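Long-range contacts in 2-oxoadipate dioxygenase/decarboxylase (Pseudomonas putida, PDB 6W1G), which catalyses the iron(II)-dependent decarboxylation and hydroxylation of 2-oxoadipate to D-2-hydroxyglutarate, using O2, in a D-lysine catabolic pathway: residues Gln94-Tyr98 and Leu435-Glu440; Phe269-Thr275 and Ser287-Gly293; Thr317-Leu321 and Arg332-Leu337; Gly367-Asp372 and Gln457-Leu461. One frame throughout, in Å; residues are numbered along the deposited sequence.

Interaction 1. Residues Gln94-Tyr98 and Leu435-Glu440; sequences QPVGY and LQVQDE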
# COMPACT_ATOMS: atom_id res chain seq x y z
N GLN A 94 1.96 11.93 1.12
CA GLN A 94 3.17 12.13 1.89
C GLN A 94 3.90 10.83 2.08
O GLN A 94 3.28 9.77 2.11
CB GLN A 94 2.85 12.73 3.25
CG GLN A 94 2.09 14.00 3.16
CD GLN A 94 1.71 14.52 4.53
OE1 GLN A 94 2.56 14.62 5.42
NE2 GLN A 94 0.43 14.82 4.72
N PRO A 95 5.23 10.86 2.27
CA PRO A 95 5.98 9.60 2.49
C PRO A 95 5.76 9.05 3.89
O PRO A 95 6.02 9.77 4.87
CB PRO A 95 7.43 10.02 2.26
CG PRO A 95 7.42 11.50 2.62
CD PRO A 95 6.11 12.05 2.20
N VAL A 96 5.30 7.82 3.97
CA VAL A 96 5.01 7.18 5.25
C VAL A 96 5.77 5.87 5.30
O VAL A 96 5.67 5.04 4.39
CB VAL A 96 3.49 6.92 5.41
CG1 VAL A 96 3.24 6.26 6.75
CG2 VAL A 96 2.72 8.21 5.26
N GLY A 97 6.50 5.65 6.40
CA GLY A 97 7.19 4.41 6.63
C GLY A 97 8.50 4.28 5.89
O GLY A 97 8.83 5.05 4.99
N TYR A 98 9.27 3.27 6.29
CA TYR A 98 10.56 2.99 5.68
C TYR A 98 10.78 1.49 5.69
O TYR A 98 10.61 0.82 6.72
CB TYR A 98 11.68 3.71 6.46
CG TYR A 98 13.04 3.34 5.94
CD1 TYR A 98 13.45 3.70 4.65
CD2 TYR A 98 13.92 2.59 6.69
CE1 TYR A 98 14.66 3.34 4.14
CE2 TYR A 98 15.15 2.23 6.19
CZ TYR A 98 15.53 2.62 4.93
OH TYR A 98 16.79 2.23 4.48
N LEU A 435 12.99 14.85 2.77
CA LEU A 435 12.28 15.05 4.03
C LEU A 435 12.28 13.75 4.80
O LEU A 435 12.74 12.72 4.32
CB LEU A 435 10.90 15.65 3.80
CG LEU A 435 9.96 14.77 3.05
CD1 LEU A 435 8.53 15.08 3.51
CD2 LEU A 435 10.12 15.03 1.61
N GLN A 436 11.77 13.81 6.04
CA GLN A 436 11.67 12.61 6.86
C GLN A 436 10.37 11.86 6.54
O GLN A 436 9.37 12.48 6.18
CB GLN A 436 11.69 12.98 8.34
CG GLN A 436 13.08 13.39 8.76
CD GLN A 436 13.27 13.34 10.25
OE1 GLN A 436 14.11 12.58 10.74
NE2 GLN A 436 12.51 14.14 10.98
N VAL A 437 10.44 10.53 6.58
CA VAL A 437 9.21 9.74 6.41
C VAL A 437 8.36 9.89 7.67
O VAL A 437 8.88 10.12 8.78
CB VAL A 437 9.49 8.26 6.08
CG1 VAL A 437 10.42 8.19 4.86
CG2 VAL A 437 10.05 7.48 7.24
N GLN A 438 7.06 9.85 7.49
CA GLN A 438 6.13 9.93 8.61
C GLN A 438 6.06 8.57 9.30
O GLN A 438 6.22 7.52 8.69
CB GLN A 438 4.74 10.29 8.10
CG GLN A 438 4.49 11.70 7.71
CD GLN A 438 3.70 12.34 8.81
OE1 GLN A 438 4.09 12.26 9.97
NE2 GLN A 438 2.57 12.94 8.46
N ASP A 439 5.79 8.62 10.61
CA ASP A 439 5.62 7.42 11.43
C ASP A 439 4.16 7.00 11.35
O ASP A 439 3.27 7.66 11.92
CB ASP A 439 6.02 7.74 12.86
CG ASP A 439 5.78 6.61 13.85
OD1 ASP A 439 5.29 5.52 13.49
OD2 ASP A 439 6.10 6.84 15.03
N GLU A 440 3.91 5.87 10.67
CA GLU A 440 2.54 5.41 10.49
C GLU A 440 1.85 5.14 11.81
O GLU A 440 0.64 5.33 11.91
CB GLU A 440 2.48 4.20 9.57
CG GLU A 440 3.14 2.90 10.04
CD GLU A 440 4.63 2.84 9.77
OE1 GLU A 440 5.26 3.89 9.51
OE2 GLU A 440 5.19 1.73 9.80
O HOH W 1 8.03 1.68 8.44
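Two backbone hydrogen bonds hold the segment 435-440, a loop that runs into helix 440-458, to the edge strand 94-98, and both belong to Gln438: its N donates to Pro95 O at 2.8 Å, almost linearly, and its O accepts from Gly97 N at 3.0 Å. Together they make one beta bridge, Val96 with Gln438, whose CA atoms are 4.5 Å apart; the two segments run at 77° to each other and the pairing goes no further. Pro95 O also takes a CA-H...O contact from Val437 CA at 3.5 Å. One water joins the far end, accepting from Tyr98 N (2.9 Å) and donating to Glu440 OE2 (3.1 Å), while Gln438 NE2 gives a weak, 3.5 Å bond to Gln94 OE1. Pro95 CG lies 3.9 Å from Leu435 CD1, Val437 CG2 is 4.2 Å from Tyr98 CB, and Val96 CG1 is 3.6 Å from Glu440 CB. Gly97, at positive phi, brings its CA to 3.5 Å from Glu440 OE1. Across the strand, Val96 pairs with Ala112 of strand 108-114, so the loop takes up the outer edge of the five-stranded sheet. The backbone pairing asks little of side-chain identity, while Pro95 and Val437 supply much of the covered surface.

Interaction 2. Residues Phe269-Thr275 and Ser287-Gly293; sequences FKALQET and SHTARFG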
# COMPACT_ATOMS: atom_id res chain seq x y z
N PHE A 269 0.94 -13.10 -8.95
CA PHE A 269 0.73 -13.96 -10.11
C PHE A 269 1.44 -13.35 -11.30
O PHE A 269 1.72 -12.15 -11.34
CB PHE A 269 -0.77 -14.10 -10.40
CG PHE A 269 -1.50 -12.81 -10.66
CD1 PHE A 269 -2.03 -12.05 -9.62
CD2 PHE A 269 -1.66 -12.35 -11.96
CE1 PHE A 269 -2.68 -10.88 -9.88
CE2 PHE A 269 -2.32 -11.19 -12.21
CZ PHE A 269 -2.84 -10.45 -11.17
N LYS A 270 1.66 -14.16 -12.31
CA LYS A 270 2.23 -13.66 -13.54
C LYS A 270 1.11 -13.05 -14.36
O LYS A 270 0.11 -13.70 -14.66
CB LYS A 270 2.89 -14.80 -14.33
CG LYS A 270 3.62 -14.29 -15.59
CD LYS A 270 4.44 -15.35 -16.29
CE LYS A 270 5.11 -14.85 -17.58
NZ LYS A 270 5.86 -15.94 -18.21
N ALA A 271 1.29 -11.79 -14.76
CA ALA A 271 0.23 -11.06 -15.44
C ALA A 271 0.44 -10.94 -16.94
O ALA A 271 -0.55 -10.95 -17.67
CB ALA A 271 0.07 -9.67 -14.85
N LEU A 272 1.68 -10.81 -17.42
CA LEU A 272 1.91 -10.64 -18.85
C LEU A 272 3.38 -10.91 -19.16
O LEU A 272 4.27 -10.49 -18.41
CB LEU A 272 1.53 -9.22 -19.29
CG LEU A 272 1.61 -8.94 -20.78
CD1 LEU A 272 0.54 -9.65 -21.53
CD2 LEU A 272 1.49 -7.44 -20.99
N GLN A 273 3.65 -11.58 -20.27
CA GLN A 273 5.01 -11.67 -20.80
C GLN A 273 5.23 -10.52 -21.78
O GLN A 273 4.55 -10.43 -22.80
CB GLN A 273 5.24 -13.01 -21.48
CG GLN A 273 6.70 -13.30 -21.81
CD GLN A 273 7.62 -13.52 -20.59
OE1 GLN A 273 7.20 -13.46 -19.43
NE2 GLN A 273 8.89 -13.79 -20.88
N GLU A 274 6.14 -9.63 -21.46
CA GLU A 274 6.44 -8.49 -22.32
C GLU A 274 7.74 -8.73 -23.09
O GLU A 274 8.56 -9.58 -22.76
CB GLU A 274 6.56 -7.21 -21.49
CG GLU A 274 5.25 -6.42 -21.46
CD GLU A 274 4.81 -5.92 -22.84
OE1 GLU A 274 5.55 -6.10 -23.83
OE2 GLU A 274 3.71 -5.32 -22.94
N THR A 275 7.89 -7.98 -24.16
CA THR A 275 9.10 -8.02 -24.96
C THR A 275 9.86 -6.73 -24.73
O THR A 275 9.26 -5.68 -24.53
CB THR A 275 8.75 -8.25 -26.42
OG1 THR A 275 7.64 -7.41 -26.75
CG2 THR A 275 8.35 -9.72 -26.61
N SER A 287 15.11 -10.74 -24.59
CA SER A 287 14.22 -9.72 -25.14
C SER A 287 12.80 -9.96 -24.65
O SER A 287 11.85 -9.56 -25.31
CB SER A 287 14.21 -9.75 -26.67
OG SER A 287 15.53 -9.91 -27.17
N HIS A 288 12.65 -10.68 -23.53
CA HIS A 288 11.35 -10.84 -22.88
C HIS A 288 11.49 -10.66 -21.38
O HIS A 288 12.51 -11.00 -20.78
CB HIS A 288 10.73 -12.23 -23.15
CG HIS A 288 10.56 -12.52 -24.60
ND1 HIS A 288 11.62 -12.65 -25.47
CD2 HIS A 288 9.44 -12.68 -25.35
CE1 HIS A 288 11.16 -12.89 -26.69
NE2 HIS A 288 9.84 -12.91 -26.64
N THR A 289 10.42 -10.13 -20.76
CA THR A 289 10.42 -9.89 -19.33
C THR A 289 8.99 -9.95 -18.81
O THR A 289 8.05 -9.49 -19.45
CB THR A 289 11.02 -8.52 -18.99
OG1 THR A 289 11.13 -8.38 -17.56
CG2 THR A 289 10.15 -7.39 -19.49
N ALA A 290 8.84 -10.47 -17.62
CA ALA A 290 7.52 -10.73 -17.08
C ALA A 290 7.03 -9.53 -16.29
O ALA A 290 7.81 -8.87 -15.59
CB ALA A 290 7.54 -11.96 -16.19
N ARG A 291 5.74 -9.25 -16.43
CA ARG A 291 5.03 -8.32 -15.57
C ARG A 291 4.19 -9.13 -14.62
O ARG A 291 3.48 -10.06 -15.05
CB ARG A 291 4.13 -7.37 -16.36
CG ARG A 291 4.92 -6.55 -17.37
CD ARG A 291 4.09 -5.38 -17.92
NE ARG A 291 4.01 -4.31 -16.94
CZ ARG A 291 3.49 -3.11 -17.20
NH1 ARG A 291 2.88 -2.87 -18.36
NH2 ARG A 291 3.51 -2.18 -16.24
N PHE A 292 4.31 -8.85 -13.33
CA PHE A 292 3.60 -9.59 -12.31
C PHE A 292 2.54 -8.74 -11.66
O PHE A 292 2.69 -7.53 -11.49
CB PHE A 292 4.55 -10.04 -11.23
CG PHE A 292 5.57 -11.02 -11.71
CD1 PHE A 292 5.29 -12.37 -11.73
CD2 PHE A 292 6.81 -10.60 -12.17
CE1 PHE A 292 6.24 -13.29 -12.19
CE2 PHE A 292 7.75 -11.51 -12.60
CZ PHE A 292 7.46 -12.85 -12.63
N GLY A 293 1.45 -9.38 -11.27
CA GLY A 293 0.37 -8.74 -10.57
C GLY A 293 0.32 -9.18 -9.12
O GLY A 293 1.06 -10.04 -8.64
O HOH W 2 2.30 -4.12 -20.92
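Segment 287-293 starts at Ser287, whose O receives a CA-H...O contact from Thr275 CA at 3.2 Å. His288 faces Thr275 in a non-hydrogen-bonded pair, with CD2 3.4 Å from Thr275 CG2. Thr289 and Glu274 exchange two backbone hydrogen bonds, N to O, each 2.8 Å. Ala290 sits opposite Gln273, its CB 3.6 Å from Gln273 OE1. At Arg291 the register slips: Arg291 O accepts from both Ala271 N (2.8 Å) and Leu272 N (3.1 Å), while Arg291 N donates to Leu272 O (2.8 Å). A water links Arg291 NH1 (2.9 Å) to Glu274 OE2 (2.7 Å); the guanidinium also hydrogen-bonds Ile224 O and forms a salt bridge with Glu27. Phe292 lays CD1 3.8 Å from Lys270 CA. Gly293 exchanges backbone hydrogen bonds with Phe269, and its CA lies over the Phe269 ring in a CH-pi contact, 3.9 Å from the centroid, where a side chain would clash. This is an antiparallel two-stranded ribbon with a classic beta bulge, leading directly into the metal ligand Glu294.

Interaction 3. Residues Thr317-Leu321 and Arg332-Leu337; sequences TRVAL and RYMALL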
# COMPACT_ATOMS: atom_id res chain seq x y z
N THR A 317 6.98 -19.25 13.08
CA THR A 317 6.52 -20.05 11.97
C THR A 317 7.69 -20.37 11.06
O THR A 317 7.87 -21.51 10.61
CB THR A 317 5.46 -19.31 11.18
OG1 THR A 317 4.34 -19.00 12.03
CG2 THR A 317 5.00 -20.12 10.00
N ARG A 318 8.49 -19.36 10.75
CA ARG A 318 9.64 -19.58 9.87
C ARG A 318 10.64 -20.55 10.48
O ARG A 318 11.19 -21.41 9.77
CB ARG A 318 10.27 -18.24 9.50
CG ARG A 318 9.39 -17.49 8.51
CD ARG A 318 9.76 -16.03 8.44
NE ARG A 318 8.97 -15.32 7.43
CZ ARG A 318 9.03 -14.02 7.21
NH1 ARG A 318 9.84 -13.27 7.93
NH2 ARG A 318 8.28 -13.47 6.27
N VAL A 319 10.91 -20.44 11.78
CA VAL A 319 11.81 -21.39 12.42
C VAL A 319 11.27 -22.82 12.29
O VAL A 319 12.02 -23.75 11.99
CB VAL A 319 12.05 -21.01 13.89
CG1 VAL A 319 12.78 -22.13 14.59
CG2 VAL A 319 12.83 -19.72 13.98
N ALA A 320 9.97 -23.00 12.52
CA ALA A 320 9.37 -24.32 12.49
C ALA A 320 9.36 -24.88 11.09
O ALA A 320 9.34 -26.10 10.92
CB ALA A 320 7.92 -24.25 12.96
N LEU A 321 9.44 -24.00 10.10
CA LEU A 321 9.46 -24.44 8.72
C LEU A 321 10.78 -25.10 8.39
O LEU A 321 10.81 -26.04 7.58
CB LEU A 321 9.22 -23.23 7.82
CG LEU A 321 9.02 -23.50 6.34
CD1 LEU A 321 7.74 -24.29 6.12
CD2 LEU A 321 9.01 -22.19 5.57
N ARG A 332 2.45 -27.07 4.09
CA ARG A 332 3.04 -27.16 5.42
C ARG A 332 3.25 -25.77 6.02
O ARG A 332 2.99 -25.57 7.21
CB ARG A 332 4.37 -27.92 5.37
CG ARG A 332 5.03 -27.97 6.75
CD ARG A 332 6.15 -28.96 6.90
NE ARG A 332 6.51 -29.14 8.31
CZ ARG A 332 7.64 -28.71 8.88
NH1 ARG A 332 8.56 -28.09 8.17
NH2 ARG A 332 7.85 -28.94 10.17
N TYR A 333 3.73 -24.81 5.23
CA TYR A 333 3.92 -23.45 5.73
C TYR A 333 2.60 -22.87 6.22
O TYR A 333 2.52 -22.29 7.31
CB TYR A 333 4.48 -22.54 4.64
CG TYR A 333 4.51 -21.10 5.10
CD1 TYR A 333 3.57 -20.21 4.64
CD2 TYR A 333 5.45 -20.65 6.02
CE1 TYR A 333 3.56 -18.87 5.06
CE2 TYR A 333 5.44 -19.33 6.46
CZ TYR A 333 4.50 -18.44 5.97
OH TYR A 333 4.52 -17.14 6.40
N MET A 334 1.56 -22.96 5.39
CA MET A 334 0.28 -22.38 5.77
C MET A 334 -0.27 -23.05 7.02
O MET A 334 -0.87 -22.38 7.87
CB MET A 334 -0.67 -22.40 4.57
CG MET A 334 -0.20 -21.53 3.38
SD MET A 334 0.06 -19.77 3.72
CE MET A 334 -1.54 -19.21 4.30
N ALA A 335 -0.03 -24.35 7.20
CA ALA A 335 -0.47 -25.05 8.41
C ALA A 335 0.30 -24.56 9.64
O ALA A 335 -0.30 -24.30 10.70
CB ALA A 335 -0.32 -26.56 8.22
N LEU A 336 1.62 -24.40 9.52
CA LEU A 336 2.41 -23.91 10.64
C LEU A 336 2.06 -22.47 10.99
O LEU A 336 2.05 -22.09 12.17
CB LEU A 336 3.88 -23.96 10.26
CG LEU A 336 4.52 -25.35 10.19
CD1 LEU A 336 5.89 -25.22 9.56
CD2 LEU A 336 4.61 -25.91 11.58
N LEU A 337 1.80 -21.66 9.97
CA LEU A 337 1.40 -20.28 10.21
C LEU A 337 0.13 -20.21 11.04
O LEU A 337 0.04 -19.42 11.99
CB LEU A 337 1.22 -19.59 8.86
CG LEU A 337 0.91 -18.11 8.88
CD1 LEU A 337 2.12 -17.35 9.33
CD2 LEU A 337 0.43 -17.68 7.50
O HOH W 3 6.44 -15.17 5.34
O HOH W 4 8.50 -27.82 12.75
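Leu321 and Leu336 meet at the apolar centre, CD1 to CD1 at 4.0 Å, with Leu336 CD1 also 3.7 Å from Leu321 CA. Leu321 also rests by the Tyr333 ring, Leu321 CD2 to Tyr333 CD2 at 3.9 Å. One turn earlier, Thr317 turns its methyl group inward: CG2 is 3.7 Å from Tyr333 CE2 and 3.6 Å from Leu337 N, while OG1 hydrogen-bonds Leu313 O of its own helix. Ala320 widens the patch, CB lying 4.0 Å from Leu336 CD2. Leu314, a turn before Thr317, and Val251 and Pro325 from loops add to the cover over Tyr333. Arg332 reaches the C-terminal end of 317-321 and makes weak hydrogen bonds from NH1 to Leu321 O (3.1 Å) and from NH2 to Ala320 O (3.3 Å); a water donates to Ala320 O at 2.6 Å and accepts weakly from Arg332 NH2 at 2.9 Å. Away from this end, another water connects Tyr333 OH (2.9 Å) with Arg318 NH2 (2.7 Å). With the axes of the two segments 137° apart and a short connection between them, helices 304-321 and 330-341 form a helical hairpin, splayed well away from strict antiparallel, lying away from the metal site.

Interaction 4. Residues Gly367-Asp372 and Gln457-Leu461; sequences GLAARD and QALNL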
# COMPACT_ATOMS: atom_id res chain seq x y z
N GLY A 367 -27.01 5.82 21.18
CA GLY A 367 -26.29 6.81 21.94
C GLY A 367 -26.75 8.21 21.61
O GLY A 367 -26.91 9.03 22.52
N LEU A 368 -26.91 8.51 20.33
CA LEU A 368 -27.33 9.86 19.96
C LEU A 368 -28.67 10.19 20.56
O LEU A 368 -28.90 11.33 20.97
CB LEU A 368 -27.39 9.98 18.42
CG LEU A 368 -26.00 9.94 17.79
CD1 LEU A 368 -26.08 9.73 16.29
CD2 LEU A 368 -25.19 11.20 18.08
N ALA A 369 -29.60 9.23 20.56
CA ALA A 369 -30.92 9.51 21.09
C ALA A 369 -30.91 9.75 22.59
O ALA A 369 -31.81 10.41 23.11
CB ALA A 369 -31.86 8.38 20.71
N ALA A 370 -29.89 9.26 23.29
CA ALA A 370 -29.74 9.43 24.73
C ALA A 370 -28.80 10.57 25.12
O ALA A 370 -28.49 10.72 26.30
CB ALA A 370 -29.32 8.10 25.34
N ARG A 371 -28.36 11.42 24.16
CA ARG A 371 -27.26 12.34 24.43
C ARG A 371 -27.60 13.43 25.44
O ARG A 371 -26.67 14.10 25.91
CB ARG A 371 -26.76 12.99 23.13
CG ARG A 371 -27.76 13.95 22.49
CD ARG A 371 -27.38 14.33 21.05
NE ARG A 371 -26.03 14.86 20.89
CZ ARG A 371 -25.71 16.16 20.94
NH1 ARG A 371 -26.65 17.08 21.17
NH2 ARG A 371 -24.45 16.54 20.79
N ASP A 372 -28.88 13.65 25.75
CA ASP A 372 -29.25 14.65 26.74
C ASP A 372 -29.57 14.03 28.09
O ASP A 372 -29.99 14.76 29.00
CB ASP A 372 -30.40 15.50 26.20
CG ASP A 372 -29.94 16.34 25.02
OD1 ASP A 372 -28.82 16.92 25.08
OD2 ASP A 372 -30.66 16.41 24.01
N GLN A 457 -18.11 14.55 21.32
CA GLN A 457 -18.95 15.68 20.92
C GLN A 457 -20.32 15.22 20.50
O GLN A 457 -21.34 15.82 20.88
CB GLN A 457 -18.22 16.42 19.82
CG GLN A 457 -17.07 17.20 20.39
CD GLN A 457 -17.49 18.13 21.54
OE1 GLN A 457 -18.44 18.91 21.42
NE2 GLN A 457 -16.80 18.03 22.67
N ALA A 458 -20.39 14.16 19.70
CA ALA A 458 -21.69 13.70 19.22
C ALA A 458 -22.58 13.25 20.37
O ALA A 458 -23.79 13.43 20.31
CB ALA A 458 -21.49 12.59 18.19
N LEU A 459 -21.98 12.69 21.43
CA LEU A 459 -22.75 12.18 22.56
C LEU A 459 -22.88 13.18 23.67
O LEU A 459 -23.40 12.86 24.74
CB LEU A 459 -22.10 10.91 23.08
CG LEU A 459 -22.16 9.73 22.09
CD1 LEU A 459 -21.51 8.54 22.70
CD2 LEU A 459 -23.57 9.39 21.64
N ASN A 460 -22.42 14.42 23.45
CA ASN A 460 -22.59 15.46 24.43
C ASN A 460 -21.92 15.04 25.74
O ASN A 460 -22.49 15.14 26.83
CB ASN A 460 -24.09 15.78 24.58
CG ASN A 460 -24.32 17.03 25.31
OD1 ASN A 460 -23.44 17.89 25.42
ND2 ASN A 460 -25.53 17.19 25.81
N LEU A 461 -20.69 14.50 25.60
CA LEU A 461 -19.77 14.19 26.70
C LEU A 461 -18.56 15.13 26.68
O LEU A 461 -18.03 15.45 25.62
CB LEU A 461 -19.29 12.74 26.59
CG LEU A 461 -20.46 11.76 26.52
CD1 LEU A 461 -20.01 10.42 26.13
CD2 LEU A 461 -21.17 11.73 27.87
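A Schellman motif ends helix 440-458, and the contact is built around it: Asn460, at positive phi, is its C-prime residue, and Asn460 N hydrogen-bonds Gln457 O at 3.1 Å. Arg371, just after helix 365-369, donates to the carbonyls of Gln457 and Ala458 at this helix end. Arg371 NE donates to Ala458 O at 2.7 Å, nearly linearly. Its NH2 adds two weak bonds, to Ala458 O and to Gln457 O, both at 3.2 Å. These acceptors lie near the guanidinium plane, whereas Asn460 CB sits over one face, 3.9 Å from Arg371 NH2. The exchange is mutual, since Asn460 ND2 returns a hydrogen bond to Arg371 O at 3.3 Å. Placing a positive group beside helix-terminal carbonyls suits the negative end of the helix dipole. Beside this polar cluster, Leu368 CD2 approaches Ala458 CB at 4.0 Å and Leu459 CD2 at 4.3 Å. The same Leu459 CD2 is 3.4 Å from Gly367 C, where the absence of a side chain makes room; a CB would clash with it. Leu368, Ala458 and Leu459 all touch Ala363 of strand 359-363, and Arg376 binds Leu459 O. The end of the long helix 440-458 and the last modelled residues after it dock beside the junction of strand 359-363 and the short helix 365-369, the centre of the contact lying about 36 Å from the centre of the chain.

Overall arrangement
None of the four contacts touches another, and all are only partly buried. Interaction 1 lies closest to the chain's centre, about 13 Å away, and interaction 4 farthest, about 36 Å. These two share helix 440-458: its start belongs to interaction 1, its end to interaction 4, and their centres lie about 37 Å apart. Interactions 2 and 3 close local hairpins in series, strand 288-298 being followed by helix 304-321. Chemistry differs accordingly: main-chain bonding dominates 1, a strand meeting a loop, and 2, a strand pair; leucine packing with weak polar edges holds the helices of 3, and arginine-to-carbonyl bonding carries 4. Interaction 2 alone adjoins the metal site; 3 and 4 lie away from it.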